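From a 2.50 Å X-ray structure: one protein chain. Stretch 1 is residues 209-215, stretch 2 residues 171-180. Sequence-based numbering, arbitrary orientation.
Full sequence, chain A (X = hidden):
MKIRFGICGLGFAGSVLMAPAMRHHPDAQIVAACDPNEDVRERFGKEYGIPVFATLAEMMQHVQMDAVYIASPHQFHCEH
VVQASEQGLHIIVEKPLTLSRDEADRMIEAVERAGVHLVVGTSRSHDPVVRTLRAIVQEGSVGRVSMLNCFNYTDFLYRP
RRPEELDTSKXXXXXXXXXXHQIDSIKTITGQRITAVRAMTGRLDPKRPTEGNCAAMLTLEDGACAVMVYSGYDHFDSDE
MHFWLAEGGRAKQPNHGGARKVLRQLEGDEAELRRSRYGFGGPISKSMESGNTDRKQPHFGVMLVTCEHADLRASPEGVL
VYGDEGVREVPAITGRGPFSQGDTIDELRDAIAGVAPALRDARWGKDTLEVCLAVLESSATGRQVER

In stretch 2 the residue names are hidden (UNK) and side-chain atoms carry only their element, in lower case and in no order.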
# COMPACT_ATOMS: atom_id res chain seq x y z
N PRO A 209 -18.91 16.62 2.16
CA PRO A 209 -18.01 16.93 1.06
C PRO A 209 -16.67 17.44 1.50
O PRO A 209 -16.28 18.55 1.18
CB PRO A 209 -18.78 18.01 0.28
CG PRO A 209 -19.57 18.70 1.28
CD PRO A 209 -19.77 17.76 2.47
N THR A 210 -15.95 16.61 2.25
CA THR A 210 -14.61 16.90 2.56
C THR A 210 -13.81 15.68 2.09
O THR A 210 -14.37 14.71 1.67
CB THR A 210 -14.41 17.18 4.05
OG1 THR A 210 -13.04 17.56 4.28
CG2 THR A 210 -14.76 15.97 4.90
N GLU A 211 -12.50 15.75 2.17
CA GLU A 211 -11.69 14.68 1.68
C GLU A 211 -11.87 13.47 2.57
O GLU A 211 -11.67 13.54 3.76
CB GLU A 211 -10.22 15.11 1.64
CG GLU A 211 -9.86 16.05 0.51
CD GLU A 211 -10.20 17.51 0.75
OE1 GLU A 211 -10.37 17.86 1.94
OE2 GLU A 211 -10.31 18.30 -0.26
N GLY A 212 -12.25 12.36 1.98
CA GLY A 212 -12.23 11.09 2.66
C GLY A 212 -11.18 10.07 2.24
O GLY A 212 -10.95 9.13 3.00
N ASN A 213 -10.55 10.21 1.07
CA ASN A 213 -9.40 9.33 0.73
C ASN A 213 -8.25 10.00 0.05
O ASN A 213 -8.38 10.99 -0.67
CB ASN A 213 -9.85 8.17 -0.14
CG ASN A 213 -10.40 8.62 -1.52
OD1 ASN A 213 -11.33 9.38 -1.59
ND2 ASN A 213 -9.84 8.12 -2.57
N CYS A 214 -7.10 9.38 0.16
CA CYS A 214 -5.93 9.96 -0.44
C CYS A 214 -4.96 8.92 -0.78
O CYS A 214 -4.72 8.06 0.03
CB CYS A 214 -5.26 10.84 0.56
SG CYS A 214 -3.61 11.42 0.07
N ALA A 215 -4.34 9.05 -1.95
CA ALA A 215 -3.20 8.24 -2.31
C ALA A 215 -2.03 9.16 -2.57
O ALA A 215 -2.17 10.12 -3.35
CB ALA A 215 -3.52 7.29 -3.57
N UNK A 171 -11.18 23.28 8.15
CA UNK A 171 -10.31 22.31 8.81
C UNK A 171 -10.77 20.87 8.86
O UNK A 171 -10.13 20.01 9.49
N UNK A 172 -11.84 20.57 8.17
CA UNK A 172 -12.37 19.22 8.22
C UNK A 172 -11.66 18.28 7.27
O UNK A 172 -10.90 18.71 6.39
N UNK A 173 -11.94 17.00 7.46
CA UNK A 173 -11.53 15.97 6.55
C UNK A 173 -10.17 15.44 6.82
O UNK A 173 -9.41 15.92 7.69
N UNK A 174 -9.85 14.44 6.03
CA UNK A 174 -8.75 13.61 6.35
C UNK A 174 -7.40 14.29 6.12
O UNK A 174 -6.42 13.83 6.69
c UNK A 174 -8.78 12.23 5.61
c UNK A 174 -8.55 12.37 4.13
c UNK A 174 -7.45 11.35 3.63
c UNK A 174 -10.10 11.48 5.86
N UNK A 175 -7.33 15.37 5.34
CA UNK A 175 -6.05 15.95 5.07
C UNK A 175 -5.43 16.55 6.33
O UNK A 175 -4.19 16.49 6.57
c UNK A 175 -6.10 17.07 3.98
c UNK A 175 -6.09 15.17 2.27
c UNK A 175 -6.51 16.54 2.59
c UNK A 175 -4.70 17.80 3.87
N UNK A 176 -6.26 17.14 7.14
CA UNK A 176 -5.76 17.79 8.34
C UNK A 176 -5.93 16.97 9.63
O UNK A 176 -5.32 17.27 10.66
c UNK A 176 -5.05 20.69 7.28
c UNK A 176 -7.20 21.55 5.68
c UNK A 176 -7.40 20.58 6.68
o UNK A 176 -5.72 23.15 4.61
c UNK A 176 -6.53 19.09 8.52
c UNK A 176 -4.85 21.67 6.31
c UNK A 176 -6.32 20.11 7.46
c UNK A 176 -5.93 22.12 5.52
N UNK A 177 -6.78 15.96 9.59
CA UNK A 177 -7.20 15.24 10.82
C UNK A 177 -6.70 13.79 10.86
O UNK A 177 -6.86 13.09 11.88
c UNK A 177 -9.18 16.80 11.01
n UNK A 177 -9.78 17.33 9.93
c UNK A 177 -8.72 15.34 10.92
o UNK A 177 -8.96 17.46 12.01
N UNK A 178 -6.14 13.31 9.74
CA UNK A 178 -5.68 11.91 9.68
C UNK A 178 -4.28 11.78 9.02
O UNK A 178 -3.33 11.20 9.58
n UNK A 178 -8.01 8.67 10.73
c UNK A 178 -6.73 11.09 8.96
c UNK A 178 -8.07 10.89 9.75
o UNK A 178 -7.50 10.39 12.07
c UNK A 178 -7.86 9.95 10.97
N UNK A 179 -4.12 12.33 7.84
CA UNK A 179 -2.86 12.24 7.15
C UNK A 179 -1.67 12.69 8.04
O UNK A 179 -0.58 12.13 7.97
c UNK A 179 -2.97 13.09 5.90
c UNK A 179 -3.77 13.31 3.48
c UNK A 179 -3.24 12.37 4.58
c UNK A 179 -4.07 11.08 4.71
N UNK A 180 -1.86 13.71 8.90
CA UNK A 180 -0.69 14.07 9.70
C UNK A 180 -0.13 12.90 10.52
O UNK A 180 1.08 12.81 10.74
c UNK A 180 -2.17 15.94 9.73
c UNK A 180 -2.91 14.73 8.98
c UNK A 180 -1.17 15.26 10.58

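Position 171 has backbone atoms alone and touches nothing on stretch 1. At its backbone angles, with phi at 100°, a CB would be jammed against the carbonyl O of the residue before. It is glycine, G171.

Position 172 also lacks side-chain atoms. Its carbonyl O lies 3.2 Å from T210 OG1, a weak hydrogen bond; the hydroxyl proton has another acceptor within reach, so the bond is not settled. The residue is G172.

Position 173 is again bare. T210 OG1 sits 3.2 Å from its CA, and an ideal CB at position 173 would fall 2.0 Å from T210 OG1, a clash. Phi is positive as well, at 87°. This is G173, the N-cap residue before the helix.

Position 174 carries four carbons, forked at the first, with one arm two carbons long. Its CB points toward stretch 1. The end of the longer arm lies 3.8 Å from C214 CB, and the shorter arm 3.8 Å from G212 O. Its backbone N donates to E211 O at 3.0 Å. The pattern is isoleucine, I174.

Position 175 has the same four-carbon pattern, forked at the first atom. The CA-to-CB bond points sideways, but the end comes nearer, and the inner carbon of the longer arm packs 4.0 Å from E211 CG. It is I175.

Position 176 has one carbon, then a six-carbon ring bearing an oxygen, and makes no contact with stretch 1. It is tyrosine, Y176.

Position 177 has two carbons, the second carrying one O and one N. It does not touch stretch 1. The nitrogen donates to G171 O and to G173 O, both at 2.7 Å, which fits an amide. The residue is asparagine, N177; the donor is ND2, and it ties the glycine turn to the helix.

Position 178 has three carbons, the third carrying one O and one N, out of reach of stretch 1. It is glutamine, Q178.

Position 179 has four carbons forked at the second, and one end carbon lies 3.9 Å from C214 SG. This is leucine, L179.

Position 180 has three carbons closing a ring onto the backbone N, out of reach of stretch 1. It is proline, P180.

The contact joins a close backbone approach to a small apolar patch. E211 CA and G173 CA lie 5.0 Å apart, and the bare glycine leaves room for the T210 hydroxyl. The bond from I174 N to E211 O is nearly straight, at 167°, and links the start of the helix to the loop. Beyond it, I174 and L179 pack against C214.

Stretch 2 (171-180) GGGIIYNQLP
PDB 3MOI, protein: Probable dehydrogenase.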